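Long-range contact in envelopment polyprotein (Bovine Schmallenberg virus BH80/Germany/2011, PDB 7A56), which probably drives fusion of the viral envelope with host membranes during entry, as a class II fusion glycoprotein: residues D33-F43 with L221-D229. Numbering follows the deposited sequence.
Sequences DIANDLTMHYF and LISDRIQLD
D37, on the last full turn of helix 23-40, offers its buried carboxylate to the tight turn at D224 and R225, a worked example of one acidic side chain satisfying the backbone amides of a turn. The syn lone pair of OD1 receives D224 N at 3.0 Å in a nearly straight bond (164°), and that of OD2 receives R225 N at 2.9 Å.

R225 then wraps round the same oxygen. Its CB and CG run past D37 OD2, CG at 3.3 Å, and CD also touches I34 CG1. The chain runs extended from CG to NE toward D33, NE lying 4.2 Å from D33 CB and CZ near D33 O, which sits over one guanidinium face toward its rim. The turn at the last torsion (chi4 80°) brings NH1 to D37 OD2, a 2.9 Å salt bridge from above the carboxylate plane. NH2 packs on D33 CB and shares a water with D33 OD2. Two bonds thus grip OD2, and the positive charge would favour an ionised D37.

Beside this polar centre, S223 CA lies over one face of the H41 ring, 3.8 Å from its centroid, a CH-pi contact. On the apolar part of the interface, I226 CD1 meets I34 CG2 at 4.1 Å, while F43 CZ touches L221 CB and, edge-on, L228 CD1.

A Schellman motif with Y42 as C-prime ends the helix, which sits against the beta-hairpin of strands 221-222 and 226-231.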
# COMPACT_ATOMS: atom_id res chain seq x y z
N ASP A 33 2.11 -20.52 41.05
CA ASP A 33 1.55 -19.19 41.25
C ASP A 33 1.37 -18.45 39.92
O ASP A 33 0.34 -17.81 39.68
CB ASP A 33 2.45 -18.41 42.19
CG ASP A 33 2.29 -18.83 43.65
OD1 ASP A 33 1.36 -19.59 43.99
OD2 ASP A 33 3.13 -18.42 44.45
N ILE A 34 2.42 -18.44 39.09
CA ILE A 34 2.30 -17.84 37.75
C ILE A 34 1.19 -18.49 36.94
O ILE A 34 0.38 -17.81 36.30
CB ILE A 34 3.64 -17.90 37.00
CG1 ILE A 34 4.68 -17.07 37.74
CG2 ILE A 34 3.43 -17.43 35.52
CD1 ILE A 34 6.17 -17.43 37.45
N ALA A 35 1.18 -19.83 36.87
CA ALA A 35 0.18 -20.51 36.06
C ALA A 35 -1.21 -20.14 36.53
O ALA A 35 -2.10 -19.90 35.71
CB ALA A 35 0.36 -22.04 36.12
N ASN A 36 -1.40 -20.10 37.86
CA ASN A 36 -2.73 -19.83 38.36
C ASN A 36 -3.16 -18.40 38.04
O ASN A 36 -4.32 -18.14 37.71
CB ASN A 36 -2.76 -20.09 39.86
CG ASN A 36 -3.99 -19.57 40.51
OD1 ASN A 36 -5.08 -20.09 40.30
ND2 ASN A 36 -3.85 -18.50 41.30
N ASP A 37 -2.23 -17.45 38.17
CA ASP A 37 -2.47 -16.04 37.83
C ASP A 37 -2.88 -15.90 36.37
O ASP A 37 -3.87 -15.23 36.02
CB ASP A 37 -1.16 -15.30 38.11
CG ASP A 37 -1.27 -13.78 38.10
OD1 ASP A 37 -2.35 -13.20 37.85
OD2 ASP A 37 -0.21 -13.14 38.32
N LEU A 38 -2.11 -16.54 35.49
CA LEU A 38 -2.40 -16.44 34.05
C LEU A 38 -3.74 -17.06 33.71
O LEU A 38 -4.56 -16.47 33.00
CB LEU A 38 -1.26 -17.10 33.28
CG LEU A 38 0.11 -16.35 33.33
CD1 LEU A 38 1.13 -17.12 32.51
CD2 LEU A 38 0.04 -14.94 32.75
N THR A 39 -3.99 -18.25 34.24
CA THR A 39 -5.25 -18.93 33.96
C THR A 39 -6.44 -18.13 34.49
O THR A 39 -7.50 -18.12 33.87
CB THR A 39 -5.24 -20.32 34.61
OG1 THR A 39 -4.18 -21.09 34.05
CG2 THR A 39 -6.57 -21.02 34.39
N MET A 40 -6.31 -17.53 35.67
CA MET A 40 -7.39 -16.73 36.24
C MET A 40 -7.62 -15.47 35.45
O MET A 40 -8.72 -14.91 35.50
CB MET A 40 -7.07 -16.37 37.72
CG MET A 40 -7.19 -17.51 38.72
SD MET A 40 -8.89 -17.93 39.25
CE MET A 40 -9.36 -19.15 38.02
N HIS A 41 -6.63 -15.03 34.67
CA HIS A 41 -6.79 -13.86 33.84
C HIS A 41 -6.96 -14.25 32.36
O HIS A 41 -6.54 -13.52 31.47
CB HIS A 41 -5.63 -12.90 34.06
CG HIS A 41 -5.64 -12.28 35.42
ND1 HIS A 41 -4.97 -12.83 36.49
CD2 HIS A 41 -6.26 -11.17 35.90
CE1 HIS A 41 -5.16 -12.08 37.57
NE2 HIS A 41 -5.96 -11.08 37.24
N TYR A 42 -7.58 -15.40 32.13
CA TYR A 42 -8.12 -15.84 30.84
C TYR A 42 -7.05 -16.22 29.81
O TYR A 42 -7.37 -16.32 28.62
CB TYR A 42 -9.10 -14.80 30.24
CG TYR A 42 -10.34 -14.62 31.12
CD1 TYR A 42 -11.45 -15.45 30.97
CD2 TYR A 42 -10.38 -13.63 32.12
CE1 TYR A 42 -12.58 -15.31 31.81
CE2 TYR A 42 -11.49 -13.47 32.95
CZ TYR A 42 -12.59 -14.31 32.79
OH TYR A 42 -13.71 -14.16 33.59
N PHE A 43 -5.80 -16.47 30.21
CA PHE A 43 -4.85 -17.10 29.30
C PHE A 43 -5.24 -18.56 29.17
O PHE A 43 -5.70 -19.18 30.13
CB PHE A 43 -3.40 -17.02 29.85
CG PHE A 43 -2.76 -15.65 29.78
CD1 PHE A 43 -3.19 -14.63 30.61
CD2 PHE A 43 -1.70 -15.41 28.93
CE1 PHE A 43 -2.61 -13.37 30.55
CE2 PHE A 43 -1.10 -14.15 28.85
CZ PHE A 43 -1.54 -13.14 29.67
N LEU A 221 -2.82 -7.49 27.65
CA LEU A 221 -3.04 -8.69 28.45
C LEU A 221 -2.56 -8.42 29.87
O LEU A 221 -1.38 -8.08 30.08
CB LEU A 221 -2.33 -9.89 27.82
CG LEU A 221 -2.68 -10.18 26.30
CD1 LEU A 221 -1.83 -11.39 25.89
CD2 LEU A 221 -4.12 -10.47 26.10
N ILE A 222 -3.46 -8.50 30.83
CA ILE A 222 -3.15 -8.08 32.20
C ILE A 222 -3.33 -9.26 33.13
O ILE A 222 -4.44 -9.80 33.22
CB ILE A 222 -4.04 -6.91 32.68
CG1 ILE A 222 -3.91 -5.68 31.77
CG2 ILE A 222 -3.76 -6.55 34.18
CD1 ILE A 222 -2.48 -5.10 31.63
N SER A 223 -2.28 -9.61 33.88
CA SER A 223 -2.38 -10.46 35.05
C SER A 223 -1.66 -9.73 36.18
O SER A 223 -1.11 -8.64 35.96
CB SER A 223 -1.78 -11.86 34.80
OG SER A 223 -0.36 -11.77 34.58
N ASP A 224 -1.63 -10.34 37.37
CA ASP A 224 -0.98 -9.66 38.49
C ASP A 224 0.52 -9.58 38.29
O ASP A 224 1.13 -8.53 38.52
CB ASP A 224 -1.31 -10.38 39.81
CG ASP A 224 -2.78 -10.29 40.14
OD1 ASP A 224 -3.42 -9.30 39.74
OD2 ASP A 224 -3.30 -11.21 40.77
N ARG A 225 1.14 -10.67 37.85
CA ARG A 225 2.60 -10.72 37.70
C ARG A 225 3.11 -10.31 36.32
O ARG A 225 4.25 -9.81 36.20
CB ARG A 225 3.08 -12.14 38.00
CG ARG A 225 2.86 -12.54 39.47
CD ARG A 225 2.86 -14.06 39.60
NE ARG A 225 2.71 -14.41 41.00
CZ ARG A 225 1.55 -14.42 41.65
NH1 ARG A 225 0.43 -14.15 41.00
NH2 ARG A 225 1.51 -14.73 42.96
N ILE A 226 2.32 -10.54 35.27
CA ILE A 226 2.83 -10.34 33.91
C ILE A 226 1.85 -9.53 33.08
O ILE A 226 0.64 -9.83 33.05
CB ILE A 226 3.14 -11.68 33.20
CG1 ILE A 226 4.13 -12.53 34.05
CG2 ILE A 226 3.61 -11.41 31.73
CD1 ILE A 226 4.20 -13.97 33.51
N GLN A 227 2.34 -8.47 32.47
CA GLN A 227 1.51 -7.70 31.55
C GLN A 227 2.15 -7.70 30.17
O GLN A 227 3.38 -7.63 30.04
CB GLN A 227 1.32 -6.24 32.06
CG GLN A 227 0.58 -6.14 33.38
CD GLN A 227 1.50 -6.08 34.46
OE1 GLN A 227 2.44 -5.27 34.44
NE2 GLN A 227 1.27 -6.95 35.48
N LEU A 228 1.32 -7.74 29.12
CA LEU A 228 1.84 -7.64 27.77
C LEU A 228 0.92 -6.76 26.94
O LEU A 228 -0.28 -6.66 27.22
CB LEU A 228 1.96 -9.02 27.06
CG LEU A 228 2.66 -10.20 27.78
CD1 LEU A 228 1.58 -10.97 28.49
CD2 LEU A 228 3.42 -11.08 26.76
N ASP A 229 1.49 -6.05 25.96
CA ASP A 229 0.63 -5.32 25.00
C ASP A 229 1.25 -5.40 23.61
O ASP A 229 2.46 -5.61 23.45
CB ASP A 229 0.35 -3.85 25.40
CG ASP A 229 1.58 -2.91 25.30
OD1 ASP A 229 2.12 -2.69 24.20
OD2 ASP A 229 2.01 -2.35 26.36
O HOH W 1 4.16 -15.94 44.10
O HOH W 2 -6.56 -9.07 39.59